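Local coordinates for cytosolic IMP-GMP specific 5'-nucleotidase (Legionella pneumophila subsp. pneumophila, PDB 4G63), which probably removes the 5'-phosphate from purine nucleotides such as IMP and GMP, as a magnesium-dependent hydrolase of the HAD clan, at residues F250-L255 and L310-D315; E341-E346 and L395-S400. All coordinates share one frame; numbering follows the deposited sequence.

Interaction 1 of 2, residues F250-L255 and L310-D315; sequences FFYDNL and LRLKKD. With PO4 (phosphate ion), chain B.
Tyr252 and Arg311 meet because their torsions lay one flat group over another. The first torsion of Tyr252 (chi1 50°) sets CG between the backbone N and the carbonyl carbon, which lays the ring beside Arg311 of helix 309-314. Arg311 leaves that helix with CG opposite its own N, then bends at chi3 (36°), which brings the guanidinium down onto the phenol. The two planes lie 11° apart with centres separated by 4.4 Å, a cation-pi stack in which Arg311 NE approaches Tyr252 CZ at 3.8 Å. Arg311 CD sits over the middle of the same face, 3.8 Å from the ring centroid, as a CH-pi contact. Leu312 CD2 fills the edge of the Tyr252 ring, near CE1, and also reaches Phe251 CD1 at 3.8 Å. At the root of the ring, Tyr252 CB lies 3.5 Å from CB of Asp315, the first residue to leave the helix. The side chain of Phe251, edge-to-face with Tyr300, is about 7 Å from that of Asp23, a magnesium ligand. Lys313 NZ hydrogen-bonds a phosphate ion, which Arg10, Arg319 and Thr320 also grip. Cation-pi attraction and apolar packing, rather than directional bonds, therefore join the weakly bonded helix 249-252 to helix 309-314.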
ATOM      1  N   PHE A 250      -8.502 -18.156  10.903  1.00 40.24           N
ATOM      2  CA  PHE A 250      -8.544 -18.738  12.230  1.00 39.03           C
ATOM      3  C   PHE A 250      -7.292 -18.359  13.035  1.00 41.04           C
ATOM      4  O   PHE A 250      -7.358 -18.101  14.241  1.00 40.70           O
ATOM      5  CB  PHE A 250      -8.618 -20.267  12.133  1.00 37.98           C
ATOM      6  CG  PHE A 250      -8.529 -20.965  13.473  1.00 33.06           C
ATOM      7  CD1 PHE A 250      -9.670 -21.163  14.247  1.00 30.30           C
ATOM      8  CD2 PHE A 250      -7.292 -21.330  13.998  1.00 28.62           C
ATOM      9  CE1 PHE A 250      -9.578 -21.705  15.535  1.00 31.45           C
ATOM     10  CE2 PHE A 250      -7.189 -21.871  15.288  1.00 28.41           C
ATOM     11  CZ  PHE A 250      -8.333 -22.057  16.058  1.00 27.95           C
ATOM     12  N   PHE A 251      -6.151 -18.322  12.363  1.00 41.54           N
ATOM     13  CA  PHE A 251      -4.894 -18.020  13.036  1.00 45.12           C
ATOM     14  C   PHE A 251      -4.697 -16.576  13.490  1.00 47.44           C
ATOM     15  O   PHE A 251      -4.334 -16.323  14.641  1.00 46.39           O
ATOM     16  CB  PHE A 251      -3.700 -18.424  12.146  1.00 43.71           C
ATOM     17  CG  PHE A 251      -3.683 -19.886  11.778  1.00 42.69           C
ATOM     18  CD1 PHE A 251      -4.037 -20.300  10.499  1.00 40.89           C
ATOM     19  CD2 PHE A 251      -3.375 -20.856  12.732  1.00 40.58           C
ATOM     20  CE1 PHE A 251      -4.091 -21.651  10.175  1.00 39.25           C
ATOM     21  CE2 PHE A 251      -3.428 -22.205  12.413  1.00 37.87           C
ATOM     22  CZ  PHE A 251      -3.787 -22.603  11.135  1.00 38.68           C
ATOM     23  N   TYR A 252      -4.940 -15.629  12.590  1.00 49.24           N
ATOM     24  CA  TYR A 252      -4.721 -14.226  12.918  1.00 51.06           C
ATOM     25  C   TYR A 252      -5.952 -13.352  13.091  1.00 49.90           C
ATOM     26  O   TYR A 252      -5.842 -12.231  13.584  1.00 48.58           O
ATOM     27  CB  TYR A 252      -3.791 -13.592  11.867  1.00 52.75           C
ATOM     28  CG  TYR A 252      -4.217 -13.839  10.434  1.00 53.65           C
ATOM     29  CD1 TYR A 252      -3.574 -14.801   9.648  1.00 53.89           C
ATOM     30  CD2 TYR A 252      -5.267 -13.112   9.862  1.00 53.56           C
ATOM     31  CE1 TYR A 252      -3.968 -15.032   8.325  1.00 54.63           C
ATOM     32  CE2 TYR A 252      -5.666 -13.335   8.547  1.00 54.13           C
ATOM     33  CZ  TYR A 252      -5.013 -14.293   7.786  1.00 55.32           C
ATOM     34  OH  TYR A 252      -5.410 -14.505   6.486  1.00 58.76           O
ATOM     35  N   ASP A 253      -7.114 -13.847  12.682  1.00 50.23           N
ATOM     36  CA  ASP A 253      -8.340 -13.061  12.807  1.00 50.12           C
ATOM     37  C   ASP A 253      -8.921 -13.139  14.227  1.00 49.78           C
ATOM     38  O   ASP A 253      -8.209 -13.461  15.186  1.00 50.65           O
ATOM     39  CB  ASP A 253      -9.367 -13.537  11.777  1.00 50.26           C
ATOM     40  CG  ASP A 253     -10.209 -12.407  11.238  1.00 51.92           C
ATOM     41  OD1 ASP A 253     -10.350 -12.306  10.001  1.00 53.46           O
ATOM     42  OD2 ASP A 253     -10.728 -11.616  12.048  1.00 51.31           O
ATOM     43  N   ASN A 254     -10.209 -12.855  14.366  1.00 48.87           N
ATOM     44  CA  ASN A 254     -10.841 -12.879  15.683  1.00 48.18           C
ATOM     45  C   ASN A 254     -12.220 -13.524  15.679  1.00 46.70           C
ATOM     46  O   ASN A 254     -12.984 -13.352  16.629  1.00 46.32           O
ATOM     47  CB  ASN A 254     -10.978 -11.454  16.206  1.00 49.12           C
ATOM     48  CG  ASN A 254     -11.925 -10.616  15.359  1.00 51.55           C
ATOM     49  OD1 ASN A 254     -11.907 -10.686  14.134  1.00 52.63           O
ATOM     50  ND2 ASN A 254     -12.748  -9.815  16.011  1.00 53.83           N
ATOM     51  N   LEU A 255     -12.528 -14.275  14.626  1.00 44.66           N
ATOM     52  CA  LEU A 255     -13.837 -14.908  14.506  1.00 43.34           C
ATOM     53  C   LEU A 255     -14.212 -15.738  15.741  1.00 44.52           C
ATOM     54  O   LEU A 255     -13.377 -16.434  16.311  1.00 44.48           O
ATOM     55  CB  LEU A 255     -13.885 -15.734  13.216  1.00 40.52           C
ATOM     56  CG  LEU A 255     -13.396 -14.977  11.967  1.00 39.38           C
ATOM     57  CD1 LEU A 255     -13.770 -15.729  10.704  1.00 37.58           C
ATOM     58  CD2 LEU A 255     -14.024 -13.590  11.919  1.00 37.70           C
ATOM     59  N   LEU A 310       4.060 -13.958   6.061  1.00 57.52           N
ATOM     60  CA  LEU A 310       4.402 -13.002   7.112  1.00 56.99           C
ATOM     61  C   LEU A 310       3.254 -12.758   8.095  1.00 56.65           C
ATOM     62  O   LEU A 310       3.465 -12.752   9.310  1.00 57.76           O
ATOM     63  CB  LEU A 310       4.886 -11.673   6.524  1.00 57.67           C
ATOM     64  CG  LEU A 310       5.548 -10.708   7.526  1.00 58.59           C
ATOM     65  CD1 LEU A 310       4.495  -9.888   8.233  1.00 58.29           C
ATOM     66  CD2 LEU A 310       6.407 -11.494   8.539  1.00 58.95           C
ATOM     67  N   ARG A 311       2.038 -12.565   7.595  1.00 54.57           N
ATOM     68  CA  ARG A 311       0.942 -12.348   8.522  1.00 53.58           C
ATOM     69  C   ARG A 311       0.700 -13.589   9.380  1.00 51.80           C
ATOM     70  O   ARG A 311       0.424 -13.477  10.569  1.00 50.93           O
ATOM     71  CB  ARG A 311      -0.346 -11.954   7.793  1.00 55.03           C
ATOM     72  CG  ARG A 311      -1.510 -11.696   8.763  1.00 58.52           C
ATOM     73  CD  ARG A 311      -2.668 -10.980   8.099  1.00 63.29           C
ATOM     74  NE  ARG A 311      -2.836 -11.428   6.722  1.00 69.62           N
ATOM     75  CZ  ARG A 311      -3.861 -11.097   5.940  1.00 72.31           C
ATOM     76  NH1 ARG A 311      -4.830 -10.310   6.399  1.00 73.25           N
ATOM     77  NH2 ARG A 311      -3.909 -11.545   4.690  1.00 72.36           N
ATOM     78  N   LEU A 312       0.814 -14.772   8.782  1.00 50.88           N
ATOM     79  CA  LEU A 312       0.599 -16.016   9.517  1.00 49.56           C
ATOM     80  C   LEU A 312       1.618 -16.238  10.630  1.00 49.69           C
ATOM     81  O   LEU A 312       1.257 -16.678  11.722  1.00 49.15           O
ATOM     82  CB  LEU A 312       0.655 -17.217   8.572  1.00 49.06           C
ATOM     83  CG  LEU A 312      -0.542 -17.545   7.677  1.00 48.69           C
ATOM     84  CD1 LEU A 312      -0.143 -18.562   6.611  1.00 46.90           C
ATOM     85  CD2 LEU A 312      -1.671 -18.069   8.521  1.00 45.66           C
ATOM     86  N   LYS A 313       2.883 -15.927  10.351  1.00 48.96           N
ATOM     87  CA  LYS A 313       3.963 -16.142  11.315  1.00 47.44           C
ATOM     88  C   LYS A 313       4.106 -15.072  12.367  1.00 47.75           C
ATOM     89  O   LYS A 313       4.495 -15.354  13.497  1.00 48.13           O
ATOM     90  CB  LYS A 313       5.302 -16.292  10.586  1.00 46.39           C
ATOM     91  CG  LYS A 313       5.403 -17.504   9.662  1.00 42.91           C
ATOM     92  CD  LYS A 313       5.029 -18.780  10.389  1.00 41.37           C
ATOM     93  CE  LYS A 313       5.806 -18.948  11.686  1.00 38.73           C
ATOM     94  NZ  LYS A 313       5.135 -19.979  12.510  1.00 40.32           N
ATOM     95  N   LYS A 314       3.799 -13.842  11.979  1.00 48.40           N
ATOM     96  CA  LYS A 314       3.897 -12.691  12.861  1.00 49.15           C
ATOM     97  C   LYS A 314       2.674 -12.557  13.778  1.00 49.34           C
ATOM     98  O   LYS A 314       2.796 -12.422  14.995  1.00 48.84           O
ATOM     99  CB  LYS A 314       4.050 -11.428  12.009  1.00 48.53           C
ATOM    100  CG  LYS A 314       4.107 -10.130  12.785  1.00 49.98           C
ATOM    101  CD  LYS A 314       4.195  -8.943  11.824  1.00 53.16           C
ATOM    102  CE  LYS A 314       4.135  -7.605  12.555  1.00 54.67           C
ATOM    103  NZ  LYS A 314       2.906  -7.411  13.387  1.00 54.28           N
ATOM    104  N   ASP A 315       1.496 -12.622  13.174  1.00 50.01           N
ATOM    105  CA  ASP A 315       0.244 -12.471  13.897  1.00 50.80           C
ATOM    106  C   ASP A 315      -0.275 -13.714  14.627  1.00 51.50           C
ATOM    107  O   ASP A 315      -1.408 -13.696  15.122  1.00 51.72           O
ATOM    108  CB  ASP A 315      -0.832 -11.950  12.936  1.00 51.30           C
ATOM    109  CG  ASP A 315      -0.463 -10.596  12.310  1.00 52.32           C
ATOM    110  OD1 ASP A 315      -1.127 -10.190  11.323  1.00 51.32           O
ATOM    111  OD2 ASP A 315       0.482  -9.941  12.805  1.00 51.94           O
TER
HETATM  112  P   PO4 B 501       8.063 -22.248  13.623  1.00 42.73           P
HETATM  113  O1  PO4 B 501       8.087 -23.048  12.387  1.00 52.41           O
HETATM  114  O2  PO4 B 501       7.076 -21.164  13.490  1.00 48.12           O
HETATM  115  O3  PO4 B 501       9.407 -21.675  13.859  1.00 54.76           O
HETATM  116  O4  PO4 B 501       7.693 -23.109  14.757  1.00 51.67           O

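Interaction 2 of 2, residues E341-E346 and L395-S400; sequences EKKIGE and LQEQNS
Ile344 and Leu395 supply the apolar part of this contact between helices 338-360 and 374-399. Ile344 CD1 and Leu395 CD2 are 4.2 Å apart, with CD1 of Ile344 also 4.3 Å from NE2 of Gln398. Leu394, the residue before Leu395 in helix 374-399, touches both Ile344 and Lys343, while Ile340 lies against Glu397 and Gln398, so the packing continues along both helices. Mixed polar and aliphatic packing comes next: Gln398, with CG opposite the backbone N (chi1 -174°) and an extended chain, sends its amide across to Glu341, where Gln398 OE1 lies 4.0 Å from the methylene CG of Glu341. The carboxylate and amide planes are turned 46° from each other. Charge provides the third element. Lys343 bends at chi3 and brings NZ near Glu397, stopping 4.2 Å from OE2, a distance beyond a salt bridge. Beneath these side chains the short helical segments run nearly antiparallel, at 155° with axes 10.1 Å apart, as in an antiparallel helical hairpin. At that spacing the side chains meet loosely, and the chemistry implies a modest surface contact: dispersion between the methyls of Ile344 and Leu395, an amide resting on a methylene, and an opposite-charge attraction probably weakened by solvent.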
ATOM      1  N   GLU A 341      23.836 -37.695 -11.859  1.00 62.36           N
ATOM      2  CA  GLU A 341      24.355 -36.534 -11.165  1.00 64.44           C
ATOM      3  C   GLU A 341      25.874 -36.657 -11.058  1.00 65.79           C
ATOM      4  O   GLU A 341      26.599 -35.677 -11.259  1.00 66.30           O
ATOM      5  CB  GLU A 341      23.728 -36.456  -9.768  1.00 66.49           C
ATOM      6  CG  GLU A 341      23.649 -35.060  -9.163  1.00 69.08           C
ATOM      7  CD  GLU A 341      23.193 -35.081  -7.704  1.00 71.82           C
ATOM      8  OE1 GLU A 341      22.143 -35.698  -7.407  1.00 72.47           O
ATOM      9  OE2 GLU A 341      23.886 -34.474  -6.855  1.00 72.78           O
ATOM     10  N   LYS A 342      26.347 -37.862 -10.746  1.00 65.49           N
ATOM     11  CA  LYS A 342      27.779 -38.122 -10.613  1.00 66.38           C
ATOM     12  C   LYS A 342      28.524 -38.000 -11.944  1.00 67.26           C
ATOM     13  O   LYS A 342      29.629 -37.465 -11.993  1.00 66.35           O
ATOM     14  CB  LYS A 342      28.013 -39.516 -10.028  1.00 66.48           C
ATOM     15  CG  LYS A 342      29.454 -39.990 -10.142  1.00 68.51           C
ATOM     16  CD  LYS A 342      29.618 -41.454  -9.735  1.00 69.61           C
ATOM     17  CE  LYS A 342      31.019 -41.962 -10.077  1.00 70.44           C
ATOM     18  NZ  LYS A 342      31.235 -43.386  -9.688  1.00 71.18           N
ATOM     19  N   LYS A 343      27.924 -38.496 -13.021  1.00 68.91           N
ATOM     20  CA  LYS A 343      28.561 -38.423 -14.332  1.00 71.13           C
ATOM     21  C   LYS A 343      28.713 -36.981 -14.822  1.00 72.70           C
ATOM     22  O   LYS A 343      29.633 -36.687 -15.584  1.00 73.46           O
ATOM     23  CB  LYS A 343      27.793 -39.285 -15.356  1.00 69.53           C
ATOM     24  CG  LYS A 343      28.006 -40.798 -15.141  1.00 71.35           C
ATOM     25  CD  LYS A 343      26.881 -41.683 -15.700  1.00 70.16           C
ATOM     26  CE  LYS A 343      26.884 -41.756 -17.220  1.00 71.16           C
ATOM     27  NZ  LYS A 343      25.685 -42.482 -17.730  1.00 68.79           N
ATOM     28  N   ILE A 344      27.831 -36.077 -14.387  1.00 74.18           N
ATOM     29  CA  ILE A 344      27.946 -34.680 -14.809  1.00 76.29           C
ATOM     30  C   ILE A 344      28.890 -33.944 -13.862  1.00 75.98           C
ATOM     31  O   ILE A 344      29.553 -32.992 -14.257  1.00 75.23           O
ATOM     32  CB  ILE A 344      26.581 -33.919 -14.830  1.00 77.97           C
ATOM     33  CG1 ILE A 344      26.169 -33.523 -13.415  1.00 80.14           C
ATOM     34  CG2 ILE A 344      25.504 -34.778 -15.473  1.00 78.54           C
ATOM     35  CD1 ILE A 344      24.903 -32.680 -13.365  1.00 83.34           C
ATOM     36  N   GLY A 345      28.947 -34.388 -12.612  1.00 76.29           N
ATOM     37  CA  GLY A 345      29.833 -33.757 -11.654  1.00 76.82           C
ATOM     38  C   GLY A 345      31.282 -33.937 -12.065  1.00 78.83           C
ATOM     39  O   GLY A 345      32.119 -33.067 -11.833  1.00 80.33           O
ATOM     40  N   GLU A 346      31.582 -35.073 -12.684  1.00 79.89           N
ATOM     41  CA  GLU A 346      32.934 -35.367 -13.130  1.00 79.70           C
ATOM     42  C   GLU A 346      33.173 -34.718 -14.483  1.00 79.34           C
ATOM     43  O   GLU A 346      34.287 -34.302 -14.794  1.00 78.84           O
ATOM     44  CB  GLU A 346      33.131 -36.878 -13.223  1.00 80.90           C
ATOM     45  CG  GLU A 346      32.806 -37.605 -11.928  1.00 84.34           C
ATOM     46  CD  GLU A 346      32.869 -39.122 -12.064  1.00 87.13           C
ATOM     47  OE1 GLU A 346      32.210 -39.673 -12.978  1.00 88.41           O
ATOM     48  OE2 GLU A 346      33.564 -39.767 -11.247  1.00 87.18           O
ATOM     49  N   LEU A 395      22.523 -33.683 -19.039  1.00 68.25           N
ATOM     50  CA  LEU A 395      21.517 -32.895 -18.342  1.00 68.41           C
ATOM     51  C   LEU A 395      20.132 -33.283 -18.824  1.00 67.98           C
ATOM     52  O   LEU A 395      19.176 -33.286 -18.051  1.00 68.20           O
ATOM     53  CB  LEU A 395      21.760 -31.399 -18.551  1.00 68.12           C
ATOM     54  CG  LEU A 395      22.816 -30.839 -17.591  1.00 68.16           C
ATOM     55  CD1 LEU A 395      23.187 -29.409 -17.964  1.00 66.53           C
ATOM     56  CD2 LEU A 395      22.268 -30.912 -16.167  1.00 67.09           C
ATOM     57  N   GLN A 396      20.031 -33.605 -20.109  1.00 67.55           N
ATOM     58  CA  GLN A 396      18.768 -34.029 -20.695  1.00 66.82           C
ATOM     59  C   GLN A 396      18.367 -35.313 -19.992  1.00 66.06           C
ATOM     60  O   GLN A 396      17.201 -35.517 -19.637  1.00 65.56           O
ATOM     61  CB  GLN A 396      18.941 -34.318 -22.183  1.00 66.94           C
ATOM     62  CG  GLN A 396      19.030 -33.096 -23.058  1.00 70.70           C
ATOM     63  CD  GLN A 396      19.409 -33.454 -24.478  1.00 73.17           C
ATOM     64  OE1 GLN A 396      18.885 -34.415 -25.043  1.00 75.18           O
ATOM     65  NE2 GLN A 396      20.320 -32.683 -25.069  1.00 74.43           N
ATOM     66  N   GLU A 397      19.358 -36.173 -19.789  1.00 64.25           N
ATOM     67  CA  GLU A 397      19.144 -37.451 -19.143  1.00 63.06           C
ATOM     68  C   GLU A 397      18.665 -37.247 -17.714  1.00 61.52           C
ATOM     69  O   GLU A 397      17.820 -37.993 -17.220  1.00 62.04           O
ATOM     70  CB  GLU A 397      20.443 -38.259 -19.164  1.00 65.22           C
ATOM     71  CG  GLU A 397      20.236 -39.760 -19.219  1.00 68.30           C
ATOM     72  CD  GLU A 397      21.476 -40.494 -19.689  1.00 70.84           C
ATOM     73  OE1 GLU A 397      22.059 -40.073 -20.715  1.00 71.01           O
ATOM     74  OE2 GLU A 397      21.861 -41.490 -19.039  1.00 72.47           O
ATOM     75  N   GLN A 398      19.202 -36.230 -17.048  1.00 59.68           N
ATOM     76  CA  GLN A 398      18.804 -35.955 -15.676  1.00 56.92           C
ATOM     77  C   GLN A 398      17.366 -35.448 -15.588  1.00 56.12           C
ATOM     78  O   GLN A 398      16.591 -35.918 -14.750  1.00 56.35           O
ATOM     79  CB  GLN A 398      19.742 -34.938 -15.036  1.00 54.69           C
ATOM     80  CG  GLN A 398      19.447 -34.729 -13.578  1.00 53.64           C
ATOM     81  CD  GLN A 398      20.368 -33.729 -12.935  1.00 54.43           C
ATOM     82  OE1 GLN A 398      20.890 -33.965 -11.843  1.00 55.71           O
ATOM     83  NE2 GLN A 398      20.570 -32.596 -13.600  1.00 52.84           N
ATOM     84  N   ASN A 399      17.000 -34.500 -16.446  1.00 53.52           N
ATOM     85  CA  ASN A 399      15.643 -33.969 -16.418  1.00 54.06           C
ATOM     86  C   ASN A 399      14.585 -35.047 -16.622  1.00 53.89           C
ATOM     87  O   ASN A 399      13.480 -34.950 -16.080  1.00 53.97           O
ATOM     88  CB  ASN A 399      15.451 -32.881 -17.478  1.00 53.73           C
ATOM     89  CG  ASN A 399      16.290 -31.648 -17.206  1.00 55.48           C
ATOM     90  OD1 ASN A 399      16.540 -31.272 -16.044  1.00 52.19           O
ATOM     91  ND2 ASN A 399      16.721 -30.996 -18.279  1.00 54.94           N
ATOM     92  N   SER A 400      14.923 -36.070 -17.405  1.00 52.20           N
ATOM     93  CA  SER A 400      13.994 -37.155 -17.681  1.00 50.17           C
ATOM     94  C   SER A 400      13.545 -37.833 -16.385  1.00 50.13           C
ATOM     95  O   SER A 400      12.551 -38.563 -16.371  1.00 48.82           O
ATOM     96  CB  SER A 400      14.637 -38.188 -18.614  1.00 48.90           C
ATOM     97  OG  SER A 400      15.633 -38.946 -17.952  1.00 48.80           O
TER

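Along the chain the two contacts come in series: interaction 1 closes at residue 315 before interaction 2 opens at 341. Their centres are about 43 Å apart, with nearest atoms about 30 Å apart, and they lie on opposite sides of the chain's centre. Interaction 1 belongs to the HAD-type core, where helices 249-252 and 309-314 accompany the large mixed sheet; helix 309-314 links its parallel, adjacent strands 298-302 and 319-323. Interaction 2 joins helices 338-360 and 374-399, a long pair reached from strand 319-323 through helix 327-336. One contact thus packs near the magnesium site, whereas the other pairs the arms of a projecting hairpin away from the annotated sites.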